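PDB 5JLU: adhesin competence repressor, which senses zinc and, as a MarR-family DNA-binding repressor, regulates transcription in response to that metal in Streptococcus pyogenes. Local coordinates for residues A108-H111 with T112-D116; R54-N57 with T58-A61; K128-A131 with K132-E135; D138-V141 with T142-E146. All coordinates share one frame; numbering follows the deposited sequence.

Contact 1 (A108-H111 with T112-D116); sequences ASEH and THHHD. With ZN (zinc ion), chain B.
The zinc site of the repressor takes two of its ligands from one face of helix 105-127, His111 and His115, one turn apart. Each histidine gives its NE2 to the zinc ion at 2.1 Å, and the two NE2 atoms stand 3.0 Å from each other because they share the metal. The rings do not stack flat. The CD2 corner of His115 rises over one face of the His111 ring, 3.3 Å from CE1 of His111, in an offset edge-to-face pair with centroids 4.5 Å apart and planes at 72°. His111 sends CG away from its backbone N (chi1 172°) while that of His115 lies beside its backbone N (chi1 -82°), and the two rings thereby converge on one point. This i, i+4 histidine pair along a helix supplies two of the six ligands; His45 of helix 41-52 and three waters supply the others. The site thus ties helix 105-127 to helix 41-52, whose Met48 packs against both ligands. Second-shell bonds fix the ring rotations. A water in the plane of the His111 ring accepts from His111 ND1 at 2.8 Å and donates to Ala108 O; Thr112 OG1 is hydrogen-bonded to the same water at 2.9 Å. His115 ND1 is hydrogen-bonded to Asp12 OD1 of the second subunit, a carboxylate that would probably polarise the ring.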
# COMPACT_ATOMS: atom_id res chain seq x y z
N ALA A 108 -14.09 5.39 12.49
CA ALA A 108 -14.41 4.20 11.78
C ALA A 108 -15.42 4.43 10.63
O ALA A 108 -15.18 3.95 9.53
CB ALA A 108 -14.91 3.10 12.72
N SER A 109 -16.53 5.11 10.91
CA SER A 109 -17.56 5.40 9.91
C SER A 109 -17.05 6.06 8.70
O SER A 109 -17.37 5.67 7.60
CB SER A 109 -18.64 6.33 10.47
OG SER A 109 -19.37 5.58 11.35
N GLU A 110 -16.26 7.09 8.91
CA GLU A 110 -15.57 7.77 7.80
C GLU A 110 -14.64 6.93 6.94
O GLU A 110 -14.50 7.11 5.71
CB GLU A 110 -14.73 8.92 8.36
CG GLU A 110 -13.92 9.74 7.34
CD GLU A 110 -14.76 10.43 6.21
OE1 GLU A 110 -14.14 10.96 5.25
OE2 GLU A 110 -16.03 10.47 6.26
N HIS A 111 -13.87 6.08 7.59
CA HIS A 111 -13.02 5.17 6.85
C HIS A 111 -13.91 4.18 6.08
O HIS A 111 -13.65 3.91 4.93
CB HIS A 111 -12.07 4.46 7.80
CG HIS A 111 -11.30 3.38 7.16
ND1 HIS A 111 -11.57 2.04 7.37
CD2 HIS A 111 -10.30 3.45 6.25
CE1 HIS A 111 -10.72 1.33 6.66
NE2 HIS A 111 -9.95 2.17 5.96
N THR A 112 -14.99 3.71 6.69
CA THR A 112 -15.90 2.80 6.03
C THR A 112 -16.59 3.45 4.84
O THR A 112 -16.89 2.78 3.85
CB THR A 112 -16.94 2.28 7.01
OG1 THR A 112 -16.30 1.40 7.91
CG2 THR A 112 -18.08 1.51 6.34
N HIS A 113 -16.81 4.74 4.92
CA HIS A 113 -17.54 5.46 3.88
C HIS A 113 -16.61 5.70 2.71
O HIS A 113 -17.04 5.58 1.55
CB HIS A 113 -18.17 6.77 4.45
CG HIS A 113 -18.67 7.70 3.38
ND1 HIS A 113 -19.85 7.48 2.68
CD2 HIS A 113 -18.11 8.80 2.85
CE1 HIS A 113 -19.99 8.43 1.77
NE2 HIS A 113 -18.95 9.25 1.86
N HIS A 114 -15.35 6.02 2.97
CA HIS A 114 -14.33 6.08 1.90
C HIS A 114 -14.11 4.74 1.15
O HIS A 114 -13.85 4.76 -0.05
CB HIS A 114 -12.97 6.62 2.42
CG HIS A 114 -12.98 8.10 2.73
ND1 HIS A 114 -11.82 8.82 2.95
CD2 HIS A 114 -14.00 8.99 2.82
CE1 HIS A 114 -12.13 10.09 3.17
NE2 HIS A 114 -13.44 10.22 3.10
N HIS A 115 -14.18 3.61 1.85
CA HIS A 115 -14.20 2.28 1.21
C HIS A 115 -15.43 2.09 0.30
O HIS A 115 -15.28 1.55 -0.80
CB HIS A 115 -13.97 1.11 2.21
CG HIS A 115 -12.52 0.92 2.50
ND1 HIS A 115 -11.68 0.23 1.65
CD2 HIS A 115 -11.73 1.46 3.47
CE1 HIS A 115 -10.44 0.33 2.08
NE2 HIS A 115 -10.45 1.03 3.21
N ASP A 116 -16.59 2.56 0.76
CA ASP A 116 -17.82 2.47 -0.01
C ASP A 116 -17.68 3.28 -1.28
O ASP A 116 -17.94 2.78 -2.37
CB ASP A 116 -19.05 2.88 0.78
CG ASP A 116 -19.37 1.91 1.90
OD1 ASP A 116 -19.14 0.71 1.73
OD2 ASP A 116 -19.86 2.33 2.96
ZN ZN B . -8.78 1.20 4.48
O HOH W 1 -13.67 1.41 9.11
O HOH W 2 -7.44 0.37 2.98
O HOH W 3 -6.97 1.75 5.61
O HOH W 4 -8.51 2.95 3.50

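Contact 2 (R54-N57 with T58-A61)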
# COMPACT_ATOMS: atom_id res chain seq x y z
N ARG A 54 -18.06 -7.69 17.83
CA ARG A 54 -16.97 -7.94 18.76
C ARG A 54 -16.13 -9.13 18.24
O ARG A 54 -16.67 -10.09 17.66
CB ARG A 54 -17.51 -8.20 20.18
CG ARG A 54 -18.22 -7.00 20.87
CD ARG A 54 -18.69 -7.33 22.31
NE ARG A 54 -19.09 -8.74 22.37
CZ ARG A 54 -19.00 -9.58 23.41
NH1 ARG A 54 -19.36 -10.85 23.23
NH2 ARG A 54 -18.56 -9.17 24.60
N LEU A 55 -14.79 -9.01 18.38
CA LEU A 55 -13.89 -10.08 17.91
C LEU A 55 -12.70 -10.15 18.81
O LEU A 55 -12.38 -9.19 19.54
CB LEU A 55 -13.40 -9.86 16.43
CG LEU A 55 -14.38 -9.72 15.26
CD1 LEU A 55 -13.75 -9.04 14.02
CD2 LEU A 55 -14.95 -11.08 14.86
N THR A 56 -12.00 -11.27 18.70
CA THR A 56 -10.76 -11.45 19.42
C THR A 56 -9.56 -11.02 18.60
O THR A 56 -9.63 -10.86 17.38
CB THR A 56 -10.55 -12.95 19.80
OG1 THR A 56 -10.65 -13.77 18.63
CG2 THR A 56 -11.59 -13.38 20.79
N ASN A 57 -8.43 -10.95 19.28
CA ASN A 57 -7.17 -10.77 18.63
C ASN A 57 -7.00 -11.79 17.48
O ASN A 57 -6.68 -11.46 16.32
CB ASN A 57 -6.05 -10.86 19.70
CG ASN A 57 -4.65 -10.82 19.10
OD1 ASN A 57 -3.86 -9.90 19.36
ND2 ASN A 57 -4.33 -11.82 18.28
N THR A 58 -7.27 -13.04 17.78
CA THR A 58 -7.07 -14.12 16.81
C THR A 58 -8.13 -14.11 15.67
O THR A 58 -7.80 -14.38 14.55
CB THR A 58 -6.83 -15.51 17.48
OG1 THR A 58 -7.53 -16.52 16.76
CG2 THR A 58 -7.18 -15.59 19.03
N ASP A 59 -9.39 -13.72 15.90
CA ASP A 59 -10.33 -13.53 14.77
C ASP A 59 -9.81 -12.44 13.84
O ASP A 59 -9.92 -12.55 12.67
CB ASP A 59 -11.69 -13.05 15.24
CG ASP A 59 -12.44 -14.06 16.14
OD1 ASP A 59 -12.31 -15.27 15.85
OD2 ASP A 59 -13.13 -13.62 17.13
N LEU A 60 -9.29 -11.35 14.43
CA LEU A 60 -8.77 -10.20 13.68
C LEU A 60 -7.59 -10.60 12.91
O LEU A 60 -7.51 -10.25 11.76
CB LEU A 60 -8.36 -9.05 14.64
CG LEU A 60 -9.59 -8.36 15.30
CD1 LEU A 60 -9.18 -7.45 16.48
CD2 LEU A 60 -10.39 -7.57 14.27
N ALA A 61 -6.65 -11.34 13.51
CA ALA A 61 -5.49 -11.74 12.75
C ALA A 61 -5.83 -12.61 11.53
O ALA A 61 -5.24 -12.40 10.45
CB ALA A 61 -4.46 -12.43 13.60
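A capping box opens helix 57-64 of the winged helix-turn-helix DNA-binding domain, with Thr56 as N-cap and Asp59 three residues on. The exchange is reciprocal. Asp59 N donates to Thr56 OG1 at 3.0 Å, and Thr56 N donates back to Asp59 OD2, also at 3.0 Å and almost straight, with an N-H...O angle of 173°. That N-H reaches OD2 on its anti side, 34° out of the carboxylate plane. Thr56 holds OG1 between its backbone N and carbonyl carbon (chi1 54°), which turns the hydroxyl over the first turn; from there it also makes a weak bond to the same OD2. One carboxylate oxygen therefore receives both the amide and the hydroxyl of Thr56, and its negative charge lies at the helix N-terminus, where the dipole would be expected to stabilise it. Thr56 O and Asn57 O then accept from Leu60 N and Ala61 N to start the regular helix. Asn57 turns away toward helix 68-80, where its OD1 is hydrogen-bonded to Thr72 OG1. Leu55, whose backbone pairs with Phe98 of strand 96-100, covers the box on its apolar side: its CB lies 3.8 Å from Asp59 CB. Both Leu55 and Leu60 press on Leu49 of helix 41-52, and they meet through their methyl ends, CD1 of Leu55 lying 3.7 Å from CD2 of Leu60.

Contact 3 (K128-A131 with K132-E135); sequences KFSA and KELE
Ser130 and Glu133 exchange hydrogen bonds as a capping box at the start of helix 131-149, Ser130 being the N-cap. Glu133 N donates to Ser130 OG at 3.2 Å along a nearly straight line, made possible by a chi1 of 67° that sets OG over the first turn. In return Ser130 N donates to Glu133 OE1 at 2.8 Å, meeting that oxygen on its anti side and 30° out of the carboxylate plane. The Glu133 chain is extended beyond CG, and this length lets it reach back to the amide. Among the backbone bonds, Leu134 N to Ser130 O is firm at 2.9 Å, whereas Glu135 N to Ala131 O is weak.

The apolar contacts flank the cap. Phe129 CB rests 3.6 Å from Leu134 CD2, so the residue before the N-cap meets the fourth residue after the N-cap, as in a hydrophobic staple. Phe129 also adjoins the carboxylate: its CD2 comes within 3.6 Å of Glu133 OE1, with the ring and carboxylate planes 66° apart.

Lys139 of the second subunit adds a positive charge: it makes a cation-pi contact with Phe129, a weak bond to Lys128 O and a long, weak ion pair with Glu133 OE1. The cap lies where the loop from helix 105-127 passes into helix 131-149, and there the second subunit packs Val143 on Phe129, Ile136 on Glu133 and Leu7 on Leu134.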
# COMPACT_ATOMS: atom_id res chain seq x y z
N LYS A 128 -16.27 -1.33 -17.89
CA LYS A 128 -15.63 -1.31 -19.23
C LYS A 128 -15.26 -2.64 -19.86
O LYS A 128 -14.75 -2.68 -20.98
CB LYS A 128 -14.38 -0.45 -19.15
CG LYS A 128 -14.71 0.98 -18.78
CD LYS A 128 -13.47 1.74 -18.30
CE LYS A 128 -13.75 3.24 -18.31
NZ LYS A 128 -12.51 4.04 -18.18
N PHE A 129 -15.49 -3.74 -19.16
CA PHE A 129 -15.10 -5.05 -19.65
C PHE A 129 -16.37 -5.78 -19.93
O PHE A 129 -17.33 -5.63 -19.17
CB PHE A 129 -14.17 -5.79 -18.62
CG PHE A 129 -12.83 -5.12 -18.50
CD1 PHE A 129 -12.65 -4.05 -17.61
CD2 PHE A 129 -11.82 -5.43 -19.37
CE1 PHE A 129 -11.43 -3.38 -17.55
CE2 PHE A 129 -10.58 -4.78 -19.29
CZ PHE A 129 -10.39 -3.74 -18.40
N SER A 130 -16.39 -6.59 -20.98
CA SER A 130 -17.51 -7.55 -21.14
C SER A 130 -17.45 -8.55 -20.01
O SER A 130 -16.43 -8.64 -19.27
CB SER A 130 -17.45 -8.27 -22.48
OG SER A 130 -16.32 -9.11 -22.54
N ALA A 131 -18.53 -9.27 -19.82
CA ALA A 131 -18.59 -10.30 -18.77
C ALA A 131 -17.67 -11.51 -19.01
O ALA A 131 -17.27 -12.20 -18.07
CB ALA A 131 -20.05 -10.74 -18.55
N LYS A 132 -17.40 -11.80 -20.29
CA LYS A 132 -16.29 -12.65 -20.72
C LYS A 132 -14.93 -12.15 -20.22
O LYS A 132 -14.19 -12.87 -19.56
CB LYS A 132 -16.26 -12.81 -22.27
CG LYS A 132 -16.44 -14.24 -22.77
CD LYS A 132 -16.49 -14.30 -24.31
CE LYS A 132 -17.91 -14.15 -24.87
NZ LYS A 132 -17.97 -14.57 -26.30
N GLU A 133 -14.61 -10.92 -20.55
CA GLU A 133 -13.40 -10.30 -20.04
C GLU A 133 -13.34 -10.43 -18.48
O GLU A 133 -12.38 -10.96 -17.94
CB GLU A 133 -13.28 -8.86 -20.56
CG GLU A 133 -12.99 -8.81 -22.06
CD GLU A 133 -13.13 -7.43 -22.69
OE1 GLU A 133 -13.85 -6.53 -22.14
OE2 GLU A 133 -12.49 -7.23 -23.76
N LEU A 134 -14.44 -10.13 -17.79
CA LEU A 134 -14.42 -10.16 -16.34
C LEU A 134 -14.16 -11.52 -15.73
O LEU A 134 -13.74 -11.56 -14.57
CB LEU A 134 -15.69 -9.51 -15.72
CG LEU A 134 -15.74 -8.00 -16.00
CD1 LEU A 134 -17.08 -7.42 -15.61
CD2 LEU A 134 -14.63 -7.21 -15.32
N GLU A 135 -14.39 -12.63 -16.43
CA GLU A 135 -13.98 -13.94 -15.84
C GLU A 135 -12.45 -14.04 -15.74
O GLU A 135 -11.90 -14.63 -14.82
CB GLU A 135 -14.55 -15.18 -16.62
CG GLU A 135 -16.09 -15.20 -16.76
CD GLU A 135 -16.81 -14.79 -15.47
OE1 GLU A 135 -16.69 -15.58 -14.49
OE2 GLU A 135 -17.47 -13.69 -15.43

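Contact 4 (D138-V141 with T142-E146); sequences DKFV and TVFAE
Phe140 and Phe144 both place CG anti to the backbone N (chi1 171° and -169°), which sends the two side chains off the same face of helix 131-149, side by side and pointing the same way. Their rings are inclined by 30° but slid so far apart that they barely overlap, with centroids 5.5 Å from each other. They still touch: CZ of Phe140 lies 3.8 Å from CD2 of Phe144, whose CB stands over one face of the Phe140 ring. Around the turn, Thr142 folds its hydroxyl back beside its own backbone N, and OG1 donates to Asp138 O at 2.8 Å from above the carbonyl plane. The amide Thr142 N reaches the same oxygen at 2.9 Å, so Asp138 O takes two donors from one residue. Asp138 OD1 stands 3.0 Å from Thr142 OG1, and Lys10 of the second subunit joins the pair, with a salt bridge to OD1 and a hydrogen bond to OG1. Regular i to i+4 bonds continue with Val143 N to Lys139 O, Phe144 N to Phe140 O and Ala145 N to Val141 O. The helix belongs to the all-helical dimerisation region of the MarR fold. Both rings pack on Leu11 of helix 7-23 and on Leu125 of the second subunit. One helix thus offers its partner two chemistries, aromatic surface for burial and a carboxylate-hydroxyl pair whose bonds to Lys10 would offset the negative charge of Asp138.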
# COMPACT_ATOMS: atom_id res chain seq x y z
N ASP A 138 -11.30 -11.76 -13.00
CA ASP A 138 -11.52 -12.46 -11.76
C ASP A 138 -10.40 -13.40 -11.48
O ASP A 138 -9.77 -13.36 -10.39
CB ASP A 138 -12.86 -13.22 -11.81
CG ASP A 138 -13.24 -13.93 -10.47
OD1 ASP A 138 -12.50 -13.86 -9.46
OD2 ASP A 138 -14.30 -14.58 -10.44
N LYS A 139 -10.16 -14.25 -12.46
CA LYS A 139 -9.08 -15.23 -12.37
C LYS A 139 -7.78 -14.49 -12.03
O LYS A 139 -7.09 -14.89 -11.13
CB LYS A 139 -8.97 -16.06 -13.66
CG LYS A 139 -8.29 -17.43 -13.50
CD LYS A 139 -7.97 -18.14 -14.83
CE LYS A 139 -6.61 -18.88 -14.79
NZ LYS A 139 -6.14 -19.27 -16.14
N PHE A 140 -7.49 -13.37 -12.68
CA PHE A 140 -6.27 -12.63 -12.35
C PHE A 140 -6.25 -12.09 -10.90
O PHE A 140 -5.29 -12.34 -10.15
CB PHE A 140 -6.04 -11.51 -13.36
CG PHE A 140 -4.95 -10.59 -12.98
CD1 PHE A 140 -3.64 -11.04 -12.97
CD2 PHE A 140 -5.23 -9.28 -12.60
CE1 PHE A 140 -2.63 -10.18 -12.58
CE2 PHE A 140 -4.24 -8.44 -12.18
CZ PHE A 140 -2.94 -8.89 -12.17
N VAL A 141 -7.30 -11.41 -10.46
CA VAL A 141 -7.24 -10.78 -9.13
C VAL A 141 -7.17 -11.82 -8.07
O VAL A 141 -6.50 -11.61 -7.04
CB VAL A 141 -8.35 -9.73 -8.82
CG1 VAL A 141 -8.39 -8.67 -9.88
CG2 VAL A 141 -9.71 -10.33 -8.64
N THR A 142 -7.81 -12.96 -8.33
CA THR A 142 -7.82 -14.08 -7.41
C THR A 142 -6.42 -14.63 -7.21
O THR A 142 -5.99 -14.70 -6.05
CB THR A 142 -8.78 -15.19 -7.84
OG1 THR A 142 -10.10 -14.66 -7.94
CG2 THR A 142 -8.78 -16.34 -6.81
N VAL A 143 -5.70 -14.98 -8.30
CA VAL A 143 -4.34 -15.51 -8.12
C VAL A 143 -3.34 -14.48 -7.56
O VAL A 143 -2.42 -14.81 -6.81
CB VAL A 143 -3.75 -16.18 -9.39
CG1 VAL A 143 -4.61 -17.35 -9.84
CG2 VAL A 143 -3.57 -15.23 -10.54
N PHE A 144 -3.50 -13.24 -8.00
CA PHE A 144 -2.64 -12.18 -7.54
C PHE A 144 -2.77 -12.04 -6.03
O PHE A 144 -1.78 -12.01 -5.34
CB PHE A 144 -3.00 -10.89 -8.27
CG PHE A 144 -2.04 -9.78 -8.09
CD1 PHE A 144 -0.77 -9.96 -7.59
CD2 PHE A 144 -2.41 -8.53 -8.44
CE1 PHE A 144 0.10 -8.89 -7.47
CE2 PHE A 144 -1.54 -7.45 -8.28
CZ PHE A 144 -0.29 -7.64 -7.82
N ALA A 145 -4.00 -11.98 -5.54
CA ALA A 145 -4.26 -11.82 -4.11
C ALA A 145 -3.67 -13.00 -3.33
O ALA A 145 -3.07 -12.75 -2.34
CB ALA A 145 -5.76 -11.72 -3.82
N GLU A 146 -3.83 -14.23 -3.82
CA GLU A 146 -3.22 -15.42 -3.20
C GLU A 146 -1.73 -15.27 -3.10
O GLU A 146 -1.15 -15.37 -2.04
CB GLU A 146 -3.53 -16.68 -4.00
CG GLU A 146 -4.97 -17.12 -3.82
CD GLU A 146 -5.40 -18.26 -4.75
OE1 GLU A 146 -6.61 -18.58 -4.74
OE2 GLU A 146 -4.56 -18.82 -5.49

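Contacts 1 and 3 lie largely at the surface, contacts 2 and 4 are partly buried. Contacts 2 and 3 are both capping boxes, with Thr and Asp in the DNA-binding domain and Ser and Glu at the far side of the chain's centre, their centres 36 Å apart. Contacts 1 and 4 are mid-helix pairs four residues apart: imidazoles converge on zinc in one, phenyl rings pack against neighbouring helices in the other. Contacts 3 and 4 share helix 131-149, and Lys139 of contact 4 in one subunit reaches contact 3 of the other. Contacts 1, 3 and 4 meet the second subunit, whereas contact 2 lies within its own chain.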